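Local atomic coordinates of ceramide very long chain fatty acid hydroxylase SCS7 (Saccharomyces cerevisiae, PDB entry 4ZR1), a protein that hydroxylates the very long chain fatty acids of sphingolipids, probably at C-2 of the ceramide acyl chain, as an integral membrane enzyme with a likely catalytic pair of zinc ions. Residues 255-260 with 282-287; 153-158 with 172-177. All blocks are in the same frame, centred on the assembly; numbering follows the deposited sequence.

Interaction 1: residues 255-260 with 282-287; sequences HYKNYQ and APLSKM. With ZN (zinc ion), chain C.
Where the chain leaves helix 242-256, residues 257-260 run at 85° to residues 282-285, and the backbones come nearest at Asn258 and Ser285, whose CA atoms lie 5.0 Å apart. One backbone bond joins the segments, from Ser285 N to Lys257 O (3.0 Å), a weak one with an angle of 134° at the hydrogen. Asn258, with CG anti to the backbone N (chi1 -163°), divides its amide between the two segments. Asn258 ND2 gives a hydrogen bond to Pro283 O at 2.7 Å, approaching from above the carbonyl plane, while Asn258 OD1 accepts from Gln260 N at 2.7 Å in its own carbonyl plane, which makes an Asx turn at residues 258-260. Ser285 points OG into this bend, where it receives a weak bond from Tyr259 N (3.3 Å) and lies obliquely to the Tyr259 ring, 3.6 Å from Tyr259 CD1. The extended Lys257 side chain runs past residues 282-284: Lys257 CG meets Leu284 CD2 at 3.8 Å, crossing at about a right angle, and NZ is hydrogen-bonded to Lys30 O. His255, on helix 242-256, binds a zinc with NE2, so the contact joins that metal-bearing helix to the loop between helix 269-273 and strand 289-290.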
loop_
_atom_site.group_PDB
_atom_site.type_symbol
_atom_site.label_atom_id
_atom_site.label_comp_id
_atom_site.label_asym_id
_atom_site.label_seq_id
_atom_site.Cartn_x
_atom_site.Cartn_y
_atom_site.Cartn_z
ATOM N N HIS A 255 -6.125 -7.719 -3.150
ATOM C CA HIS A 255 -4.868 -8.296 -3.584
ATOM C C HIS A 255 -5.065 -9.492 -4.527
ATOM O O HIS A 255 -4.502 -9.532 -5.615
ATOM C CB HIS A 255 -4.052 -8.723 -2.360
ATOM C CG HIS A 255 -3.348 -7.592 -1.677
ATOM N ND1 HIS A 255 -2.214 -7.003 -2.189
ATOM C CD2 HIS A 255 -3.618 -6.943 -0.520
ATOM C CE1 HIS A 255 -1.817 -6.035 -1.382
ATOM N NE2 HIS A 255 -2.652 -5.978 -0.362
ATOM N N TYR A 256 -5.870 -10.464 -4.109
ATOM C CA TYR A 256 -5.930 -11.742 -4.807
ATOM C C TYR A 256 -7.211 -11.979 -5.607
ATOM O O TYR A 256 -7.537 -13.121 -5.917
ATOM C CB TYR A 256 -5.760 -12.883 -3.806
ATOM C CG TYR A 256 -4.548 -12.757 -2.920
ATOM C CD1 TYR A 256 -3.299 -13.210 -3.339
ATOM C CD2 TYR A 256 -4.652 -12.192 -1.658
ATOM C CE1 TYR A 256 -2.188 -13.096 -2.518
ATOM C CE2 TYR A 256 -3.556 -12.075 -0.838
ATOM C CZ TYR A 256 -2.328 -12.525 -1.268
ATOM O OH TYR A 256 -1.248 -12.401 -0.432
ATOM N N LYS A 257 -7.932 -10.917 -5.947
ATOM C CA LYS A 257 -9.160 -11.068 -6.724
ATOM C C LYS A 257 -9.419 -9.885 -7.659
ATOM O O LYS A 257 -9.633 -10.068 -8.864
ATOM C CB LYS A 257 -10.351 -11.258 -5.786
ATOM C CG LYS A 257 -11.681 -11.433 -6.490
ATOM C CD LYS A 257 -12.765 -11.782 -5.489
ATOM C CE LYS A 257 -14.103 -12.037 -6.160
ATOM N NZ LYS A 257 -15.131 -12.403 -5.143
ATOM N N ASN A 258 -9.395 -8.675 -7.101
ATOM C CA ASN A 258 -9.668 -7.467 -7.874
ATOM C C ASN A 258 -9.009 -6.236 -7.250
ATOM O O ASN A 258 -9.375 -5.829 -6.145
ATOM C CB ASN A 258 -11.187 -7.252 -7.992
ATOM C CG ASN A 258 -11.565 -6.278 -9.102
ATOM O OD1 ASN A 258 -10.915 -5.250 -9.298
ATOM N ND2 ASN A 258 -12.622 -6.608 -9.839
ATOM N N TYR A 259 -8.045 -5.646 -7.958
ATOM C CA TYR A 259 -7.379 -4.432 -7.488
ATOM C C TYR A 259 -7.897 -3.189 -8.216
ATOM O O TYR A 259 -7.251 -2.139 -8.208
ATOM C CB TYR A 259 -5.851 -4.546 -7.640
ATOM C CG TYR A 259 -5.327 -4.710 -9.060
ATOM C CD1 TYR A 259 -5.276 -5.959 -9.667
ATOM C CD2 TYR A 259 -4.843 -3.620 -9.773
ATOM C CE1 TYR A 259 -4.792 -6.112 -10.955
ATOM C CE2 TYR A 259 -4.345 -3.763 -11.057
ATOM C CZ TYR A 259 -4.326 -5.009 -11.643
ATOM O OH TYR A 259 -3.837 -5.147 -12.922
ATOM N N GLN A 260 -9.061 -3.315 -8.851
ATOM C CA GLN A 260 -9.772 -2.153 -9.378
ATOM C C GLN A 260 -10.836 -1.716 -8.371
ATOM O O GLN A 260 -11.533 -0.717 -8.576
ATOM C CB GLN A 260 -10.406 -2.450 -10.738
ATOM C CG GLN A 260 -9.434 -2.406 -11.896
ATOM C CD GLN A 260 -8.568 -3.646 -11.987
ATOM O OE1 GLN A 260 -9.055 -4.777 -11.923
ATOM N NE2 GLN A 260 -7.267 -3.436 -12.111
ATOM N N ALA A 282 -18.052 -9.433 -7.407
ATOM C CA ALA A 282 -17.079 -8.635 -8.133
ATOM C C ALA A 282 -16.286 -9.523 -9.082
ATOM O O ALA A 282 -15.985 -10.654 -8.740
ATOM C CB ALA A 282 -16.165 -7.920 -7.152
ATOM N N PRO A 283 -15.977 -9.017 -10.285
ATOM C CA PRO A 283 -15.222 -9.786 -11.277
ATOM C C PRO A 283 -13.762 -9.962 -10.867
ATOM O O PRO A 283 -13.265 -9.230 -10.007
ATOM C CB PRO A 283 -15.315 -8.924 -12.542
ATOM C CG PRO A 283 -16.351 -7.883 -12.252
ATOM C CD PRO A 283 -16.336 -7.683 -10.786
ATOM N N LEU A 284 -13.077 -10.913 -11.491
ATOM C CA LEU A 284 -11.629 -11.011 -11.348
ATOM C C LEU A 284 -10.970 -9.896 -12.165
ATOM O O LEU A 284 -11.597 -9.304 -13.052
ATOM C CB LEU A 284 -11.124 -12.379 -11.805
ATOM C CG LEU A 284 -11.727 -13.618 -11.138
ATOM C CD1 LEU A 284 -11.108 -14.888 -11.708
ATOM C CD2 LEU A 284 -11.552 -13.566 -9.634
ATOM N N SER A 285 -9.709 -9.595 -11.867
ATOM C CA SER A 285 -8.976 -8.623 -12.665
ATOM C C SER A 285 -8.396 -9.308 -13.905
ATOM O O SER A 285 -8.176 -10.524 -13.909
ATOM C CB SER A 285 -7.884 -7.956 -11.830
ATOM O OG SER A 285 -8.445 -6.999 -10.942
ATOM N N LYS A 286 -8.171 -8.537 -14.967
ATOM C CA LYS A 286 -7.760 -9.132 -16.233
ATOM C C LYS A 286 -6.291 -9.519 -16.183
ATOM O O LYS A 286 -5.483 -8.833 -15.567
ATOM C CB LYS A 286 -8.047 -8.185 -17.412
ATOM C CG LYS A 286 -7.300 -6.853 -17.423
ATOM C CD LYS A 286 -7.888 -5.921 -18.493
ATOM C CE LYS A 286 -7.123 -4.606 -18.627
ATOM N NZ LYS A 286 -5.799 -4.776 -19.300
ATOM N N MET A 287 -5.964 -10.648 -16.806
ATOM C CA MET A 287 -4.588 -11.115 -16.879
ATOM C C MET A 287 -4.150 -11.040 -18.334
ATOM O O MET A 287 -3.999 -12.068 -18.999
ATOM C CB MET A 287 -4.452 -12.539 -16.331
ATOM C CG MET A 287 -5.283 -12.812 -15.070
ATOM S SD MET A 287 -4.857 -14.362 -14.238
ATOM C CE MET A 287 -6.415 -14.813 -13.490
HETATM ZN ZN ZN C . -2.104 -4.907 1.287
#

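Interaction 2: residues 153-158 with 172-177. With ZN (zinc ion), chain D; ZN (zinc ion), chain C; BOG (octyl beta-D-glucopyranoside), chain E.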
loop_
_atom_site.group_PDB
_atom_site.type_symbol
_atom_site.label_atom_id
_atom_site.label_comp_id
_atom_site.label_asym_id
_atom_site.label_seq_id
_atom_site.Cartn_x
_atom_site.Cartn_y
_atom_site.Cartn_z
ATOM N N LEU A 153 -3.322 7.527 -6.771
ATOM C CA LEU A 153 -1.866 7.613 -6.915
ATOM C C LEU A 153 -1.231 6.220 -6.967
ATOM O O LEU A 153 -0.571 5.863 -7.938
ATOM C CB LEU A 153 -1.244 8.430 -5.786
ATOM C CG LEU A 153 0.252 8.676 -6.024
ATOM C CD1 LEU A 153 0.422 9.845 -6.976
ATOM C CD2 LEU A 153 1.012 8.936 -4.724
ATOM N N PHE A 154 -1.464 5.427 -5.929
ATOM C CA PHE A 154 -0.947 4.068 -5.863
ATOM C C PHE A 154 -1.382 3.184 -7.046
ATOM O O PHE A 154 -0.589 2.406 -7.573
ATOM C CB PHE A 154 -1.375 3.414 -4.554
ATOM C CG PHE A 154 -0.682 3.970 -3.354
ATOM C CD1 PHE A 154 0.252 4.986 -3.487
ATOM C CD2 PHE A 154 -0.963 3.479 -2.084
ATOM C CE1 PHE A 154 0.898 5.500 -2.376
ATOM C CE2 PHE A 154 -0.314 3.996 -0.968
ATOM C CZ PHE A 154 0.612 5.002 -1.115
ATOM N N HIS A 155 -2.635 3.285 -7.455
ATOM C CA HIS A 155 -3.093 2.496 -8.590
ATOM C C HIS A 155 -3.324 3.347 -9.837
ATOM O O HIS A 155 -4.306 3.158 -10.542
ATOM C CB HIS A 155 -4.362 1.726 -8.229
ATOM C CG HIS A 155 -4.111 0.560 -7.326
ATOM N ND1 HIS A 155 -3.774 -0.687 -7.800
ATOM C CD2 HIS A 155 -4.134 0.458 -5.976
ATOM C CE1 HIS A 155 -3.608 -1.513 -6.781
ATOM N NE2 HIS A 155 -3.821 -0.842 -5.663
ATOM N N PHE A 156 -2.412 4.286 -10.087
ATOM C CA PHE A 156 -2.311 4.991 -11.363
ATOM C C PHE A 156 -2.461 4.025 -12.543
ATOM O O PHE A 156 -3.238 4.274 -13.469
ATOM C CB PHE A 156 -0.968 5.716 -11.444
ATOM C CG PHE A 156 -1.012 7.015 -12.190
ATOM C CD1 PHE A 156 -1.515 8.153 -11.585
ATOM C CD2 PHE A 156 -0.522 7.110 -13.483
ATOM C CE1 PHE A 156 -1.544 9.356 -12.263
ATOM C CE2 PHE A 156 -0.551 8.311 -14.162
ATOM C CZ PHE A 156 -1.063 9.435 -13.551
ATOM N N ASP A 157 -1.707 2.926 -12.486
ATOM C CA ASP A 157 -1.816 1.792 -13.419
ATOM C C ASP A 157 -1.937 2.169 -14.897
ATOM O O ASP A 157 -0.982 2.681 -15.478
ATOM C CB ASP A 157 -2.998 0.906 -13.018
ATOM C CG ASP A 157 -2.878 0.381 -11.588
ATOM O OD1 ASP A 157 -1.828 0.597 -10.938
ATOM O OD2 ASP A 157 -3.834 -0.264 -11.116
ATOM N N ASP A 158 -3.100 1.897 -15.492
ATOM C CA ASP A 158 -3.361 2.156 -16.916
ATOM C C ASP A 158 -2.908 3.552 -17.359
ATOM O O ASP A 158 -2.370 3.716 -18.450
ATOM C CB ASP A 158 -4.858 1.980 -17.217
ATOM C CG ASP A 158 -5.154 1.803 -18.704
ATOM O OD1 ASP A 158 -4.226 1.935 -19.533
ATOM O OD2 ASP A 158 -6.330 1.542 -19.044
ATOM N N LEU A 172 7.878 1.457 -6.162
ATOM C CA LEU A 172 8.262 1.916 -4.828
ATOM C C LEU A 172 7.082 2.395 -3.969
ATOM O O LEU A 172 7.126 2.299 -2.742
ATOM C CB LEU A 172 9.297 3.042 -4.938
ATOM C CG LEU A 172 10.718 2.662 -5.348
ATOM C CD1 LEU A 172 11.557 3.914 -5.508
ATOM C CD2 LEU A 172 11.372 1.707 -4.337
ATOM N N LEU A 173 6.030 2.917 -4.600
ATOM C CA LEU A 173 4.902 3.465 -3.841
ATOM C C LEU A 173 3.887 2.411 -3.439
ATOM O O LEU A 173 3.249 2.541 -2.405
ATOM C CB LEU A 173 4.196 4.564 -4.634
ATOM C CG LEU A 173 5.007 5.851 -4.810
ATOM C CD1 LEU A 173 4.169 6.940 -5.458
ATOM C CD2 LEU A 173 5.576 6.312 -3.481
ATOM N N HIS A 174 3.731 1.370 -4.250
ATOM C CA HIS A 174 2.678 0.395 -4.004
ATOM C C HIS A 174 2.804 -0.896 -4.834
ATOM O O HIS A 174 2.388 -1.966 -4.390
ATOM C CB HIS A 174 1.320 1.037 -4.269
ATOM C CG HIS A 174 0.176 0.287 -3.674
ATOM N ND1 HIS A 174 0.059 0.067 -2.317
ATOM C CD2 HIS A 174 -0.898 -0.304 -4.248
ATOM C CE1 HIS A 174 -1.044 -0.619 -2.082
ATOM N NE2 HIS A 174 -1.644 -0.855 -3.236
ATOM N N GLY A 175 3.371 -0.794 -6.032
ATOM C CA GLY A 175 3.511 -1.946 -6.906
ATOM C C GLY A 175 4.210 -3.118 -6.239
ATOM O O GLY A 175 3.755 -4.259 -6.339
ATOM N N CYS A 176 5.312 -2.834 -5.549
ATOM C CA CYS A 176 6.089 -3.865 -4.865
ATOM C C CYS A 176 5.228 -4.635 -3.865
ATOM O O CYS A 176 5.342 -5.854 -3.707
ATOM C CB CYS A 176 7.285 -3.238 -4.145
ATOM S SG CYS A 176 8.408 -4.443 -3.420
ATOM N N HIS A 177 4.351 -3.914 -3.191
ATOM C CA HIS A 177 3.525 -4.535 -2.185
ATOM C C HIS A 177 2.527 -5.512 -2.834
ATOM O O HIS A 177 2.237 -6.575 -2.285
ATOM C CB HIS A 177 2.811 -3.465 -1.361
ATOM C CG HIS A 177 1.835 -4.029 -0.383
ATOM N ND1 HIS A 177 2.205 -4.909 0.609
ATOM C CD2 HIS A 177 0.495 -3.876 -0.271
ATOM C CE1 HIS A 177 1.139 -5.260 1.302
ATOM N NE2 HIS A 177 0.090 -4.647 0.789
HETATM ZN ZN ZN D . -3.567 -1.670 -3.801
HETATM ZN ZN ZN C . -2.104 -4.907 1.287
HETATM C C1 BOG E . 6.558 0.796 -0.073
HETATM O O1 BOG E . 7.868 0.413 0.286
HETATM C C2 BOG E . 5.609 -0.310 0.324
HETATM O O2 BOG E . 5.882 -1.416 -0.504
HETATM C C3 BOG E . 4.178 0.105 0.063
HETATM O O3 BOG E . 3.245 -0.798 0.614
HETATM C C4 BOG E . 3.901 1.487 0.570
HETATM O O4 BOG E . 2.644 1.871 0.068
HETATM C C5 BOG E . 4.956 2.428 0.055
HETATM O O5 BOG E . 6.209 2.011 0.551
HETATM C C6 BOG E . 4.573 3.828 0.512
HETATM O O6 BOG E . 5.694 4.667 0.688
HETATM C "C1'" BOG E . 8.844 0.624 -0.715
HETATM C "C2'" BOG E . 10.210 0.166 -0.248
HETATM C "C3'" BOG E . 11.264 0.952 -1.004
HETATM C "C4'" BOG E . 12.191 1.703 -0.065
HETATM C "C5'" BOG E . 12.604 3.028 -0.680
HETATM C "C6'" BOG E . 13.825 3.565 0.027
HETATM C "C7'" BOG E . 14.134 4.963 -0.458
HETATM C "C8'" BOG E . 14.822 4.886 -1.801
#
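His174 has CG anti to the backbone N (chi1 -163°), whereas Phe154 and His155 both turn CG anti to the carbonyl carbon; these torsions gather the three rings into an aromatic cluster beside a zinc. The metal is held by His155 NE2 at 2.0 Å and His174 NE2 at 2.2 Å. The proximity of these two nitrogens therefore reflects shared coordination, with the imidazole planes oblique at 73°. His155 ND1 gives a weak bond to Asp157 OD2 (3.3 Å), which lies in plane at the ring edge; this second-shell carboxylate may help orient the imidazole and make it a more electron-rich ligand. Phe154 lies nearly parallel to His174 (planes at 16°) but slid aside, so that Phe154 CD2 sits over the face of the His174 ring, 3.6 Å from His174 ND1. Over the centre of the Phe154 ring stands Leu173 O, which also accepts a 2.6 Å hydrogen bond from O4 of the octyl glucoside. His150, His178 and His254 complete this half of the histidine-rich, likely catalytic dimetal centre of the fatty acid hydroxylase, while His177 binds the second zinc. The end of helix 128-154 and the chain just beyond it thus pack against helix 164-179, with helix 242-256 supplying His254.

In the fold
From the N terminus, the chain passes along transmembrane helix 128-154, and interaction 2 closes the first loop when helix 164-179 returns to its end. Transmembrane helices 191-208 and 211-236 follow, the latter bearing His232 and His236, before helix 242-256 leads to interaction 1, which closes a second loop as residues 282-287 come back to 255-260. The contacts are in series, neither nested nor crossed, yet their centres are only 15 Å apart and they touch directly: Tyr259 CE2 lies 3.5 Å from Asp157 OD2. They also share one zinc, ligated by His177 from interaction 2 and His255 from interaction 1, so the two zincs tie both loops to the ends of helices 128-154 and 211-236, probably on the cytoplasmic side.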